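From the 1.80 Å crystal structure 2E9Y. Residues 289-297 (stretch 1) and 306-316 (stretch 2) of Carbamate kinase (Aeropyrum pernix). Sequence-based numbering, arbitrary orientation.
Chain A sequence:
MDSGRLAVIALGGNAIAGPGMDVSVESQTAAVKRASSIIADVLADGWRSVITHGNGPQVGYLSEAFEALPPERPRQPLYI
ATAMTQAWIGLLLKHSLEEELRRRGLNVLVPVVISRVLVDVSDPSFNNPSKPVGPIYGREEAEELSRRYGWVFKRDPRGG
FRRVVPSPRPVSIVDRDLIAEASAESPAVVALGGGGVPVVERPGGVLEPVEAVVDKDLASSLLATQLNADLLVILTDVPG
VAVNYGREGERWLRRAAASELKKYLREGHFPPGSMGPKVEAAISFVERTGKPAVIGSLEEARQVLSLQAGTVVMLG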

# COMPACT_ATOMS: atom_id res chain seq x y z
N THR A 289 12.91 27.30 -4.27
CA THR A 289 11.82 27.99 -3.60
C THR A 289 12.22 29.29 -2.91
O THR A 289 11.40 30.18 -2.73
N GLY A 290 13.49 29.39 -2.52
CA GLY A 290 13.94 30.59 -1.85
C GLY A 290 13.61 30.56 -0.37
O GLY A 290 13.81 31.55 0.34
N LYS A 291 13.10 29.43 0.11
CA LYS A 291 12.76 29.27 1.52
C LYS A 291 13.81 28.41 2.22
O LYS A 291 14.50 27.61 1.58
N PRO A 292 13.95 28.56 3.54
CA PRO A 292 14.93 27.78 4.29
C PRO A 292 14.59 26.29 4.39
O PRO A 292 13.43 25.89 4.31
N ALA A 293 15.62 25.47 4.55
CA ALA A 293 15.47 24.03 4.71
C ALA A 293 16.29 23.73 5.95
O ALA A 293 17.26 24.43 6.24
N VAL A 294 15.92 22.70 6.70
CA VAL A 294 16.68 22.37 7.90
C VAL A 294 16.94 20.87 8.01
O VAL A 294 16.09 20.05 7.68
N ILE A 295 18.15 20.53 8.46
CA ILE A 295 18.55 19.14 8.64
C ILE A 295 18.90 18.96 10.11
O ILE A 295 19.78 19.64 10.64
N GLY A 296 18.20 18.05 10.78
CA GLY A 296 18.47 17.84 12.19
C GLY A 296 18.15 16.45 12.70
O GLY A 296 17.88 15.53 11.92
N SER A 297 18.17 16.31 14.02
CA SER A 297 17.90 15.05 14.70
C SER A 297 16.41 14.81 14.93
O SER A 297 15.66 15.73 15.24
N SER A 306 11.25 24.69 14.50
CA SER A 306 11.28 26.12 14.86
C SER A 306 12.58 26.81 14.40
O SER A 306 12.79 28.01 14.61
N LEU A 307 13.46 26.01 13.77
CA LEU A 307 14.76 26.49 13.32
C LEU A 307 15.68 26.82 14.49
O LEU A 307 16.57 27.64 14.39
N GLN A 308 15.42 26.17 15.64
CA GLN A 308 16.23 26.43 16.83
C GLN A 308 17.23 25.30 17.10
O GLN A 308 17.98 25.30 18.06
N ALA A 309 17.17 24.27 16.24
CA ALA A 309 18.12 23.17 16.34
C ALA A 309 18.45 22.64 14.96
O ALA A 309 17.77 22.93 13.98
N GLY A 310 19.53 21.87 14.84
CA GLY A 310 19.92 21.35 13.55
C GLY A 310 20.60 22.39 12.68
O GLY A 310 20.93 23.48 13.14
N THR A 311 20.82 22.05 11.41
CA THR A 311 21.47 22.96 10.48
C THR A 311 20.46 23.63 9.56
O THR A 311 19.78 22.97 8.77
N VAL A 312 20.36 24.95 9.65
CA VAL A 312 19.45 25.70 8.80
C VAL A 312 20.18 26.12 7.53
O VAL A 312 21.19 26.83 7.59
N VAL A 313 19.69 25.65 6.38
CA VAL A 313 20.29 25.98 5.10
C VAL A 313 19.55 27.22 4.60
O VAL A 313 18.36 27.17 4.30
N MET A 314 20.27 28.34 4.52
CA MET A 314 19.70 29.62 4.12
C MET A 314 19.93 30.01 2.67
O MET A 314 20.83 29.48 2.00
N LEU A 315 19.13 30.95 2.19
CA LEU A 315 19.21 31.43 0.81
C LEU A 315 20.53 32.15 0.55
O LEU A 315 21.16 32.72 1.44
N GLY A 316 20.98 32.08 -0.72
CA GLY A 316 22.22 32.74 -1.08
C GLY A 316 23.43 31.82 -0.87
O GLY A 316 24.56 32.26 -0.71
OXT GLY A 316 23.32 30.61 -0.85

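Two antiparallel strands, strand 293-297 and strand 311-314, pair through four backbone hydrogen bonds, and mostly apolar side chains line both faces of the resulting ribbon while glycines and a leucine close its ends. The strand directions differ by 160°, and the bonds fall in two reciprocal pairs: A293 N to V313 O (3.2 Å) with V313 N to A293 O (2.7 Å), and I295 N to T311 O (3.0 Å) with T311 N to I295 O (2.7 Å). Between them lies the non-hydrogen-bonded pair V294 and V312, whose CA atoms approach to 4.4 Å; here V294 CA sits 3.3 Å from T311 O in a CA-H...O contact.

Because neighbours along a strand alternate, V294 and V312 share one face, and A293, I295, T311 and V313 share the other. V294 (chi1 60°, p) is the hub of its face. Its CG2 lies 4.2 Å from CG2 of V312 (t) and 3.7 Å from A309 O, while its CB meets L307 CD2 at 3.9 Å. L307 comes from outside the strand: it follows a helix with positive phi in a Schellman motif, its CA-to-CB bond points sideways, and its m,t side chain brings the tip nearer to V294. P292, just before the first strand, extends this face with CB 4.3 Å from V312 CG1; its CA also makes a CA-H...O contact to V313 O at 3.5 Å.

On the other face A293 and V313 (t) stand side by side, CB to CB 4.4 Å. Next along are I295 (m,t) and T311 (m), the latter's OG1 hydrogen-bonded elsewhere in the structure.

At one end G296 and G310 let the backbones close to 4.0 Å between their CA atoms. A CB on G310 would fall 2.7 Å from I295 O, a clash, and its positive phi also favours glycine; a CB on G296 would be tight against G310 CA at 3.4 Å. At the other end L315 points toward the first stretch, with chi1 at -142° between wells and chi2 t, and places CD1 3.3 Å from G290 O.

No side-chain hydrogen bond crosses the contact. Those within a stretch are local: K291 N donates to T289 OG1 (3.1 Å), and Q308 NE2 donates to S306 O (3.1 Å). A309 O, covered by V294, is buried without a polar partner.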

# COMPACT_ATOMS: atom_id res chain seq x y z
CB THR A 289 11.16 27.10 -2.53
OG1 THR A 289 12.04 26.99 -1.40
CG2 THR A 289 10.87 25.72 -3.09
CB LYS A 291 11.38 28.64 1.67
CG LYS A 291 10.23 29.53 1.21
CD LYS A 291 8.90 28.81 1.30
CE LYS A 291 7.73 29.77 1.13
NZ LYS A 291 7.76 30.48 -0.18
CB PRO A 292 14.94 28.43 5.67
CG PRO A 292 14.50 29.83 5.40
CD PRO A 292 13.41 29.65 4.38
CB ALA A 293 16.03 23.29 3.51
CB VAL A 294 15.96 22.89 9.16
CG1 VAL A 294 14.57 22.26 9.28
CG2 VAL A 294 16.80 22.61 10.40
CB ILE A 295 19.78 18.80 7.78
CG1 ILE A 295 19.43 18.96 6.30
CG2 ILE A 295 20.23 17.37 8.07
CD1 ILE A 295 20.62 18.85 5.37
CB SER A 297 18.64 15.05 16.05
OG SER A 297 18.39 13.87 16.78
CB SER A 306 11.15 26.21 16.39
OG SER A 306 9.89 25.68 16.80
CB LEU A 307 14.54 27.72 12.42
CG LEU A 307 13.69 27.38 11.19
CD1 LEU A 307 13.62 28.55 10.20
CD2 LEU A 307 14.22 26.18 10.40
CB GLN A 308 15.30 26.60 18.02
CG GLN A 308 14.30 27.74 17.84
CD GLN A 308 15.05 29.03 17.56
OE1 GLN A 308 15.91 29.47 18.29
NE2 GLN A 308 14.63 29.65 16.44
CB ALA A 309 17.48 22.05 17.18
CB THR A 311 22.49 22.21 9.61
OG1 THR A 311 23.48 21.60 10.45
CG2 THR A 311 23.19 23.18 8.65
CB VAL A 312 18.92 26.96 9.51
CG1 VAL A 312 17.94 27.69 8.60
CG2 VAL A 312 18.25 26.58 10.82
CB VAL A 313 20.13 24.82 4.10
CG1 VAL A 313 20.77 25.18 2.77
CG2 VAL A 313 20.78 23.56 4.67
CB MET A 314 20.24 30.72 5.03
CG MET A 314 20.24 30.35 6.51
SD MET A 314 21.04 31.59 7.56
CE MET A 314 22.77 31.16 7.34
CB LEU A 315 18.04 32.38 0.57
CG LEU A 315 17.44 32.24 -0.83
CD1 LEU A 315 16.30 33.23 -1.09
CD2 LEU A 315 18.46 32.46 -1.95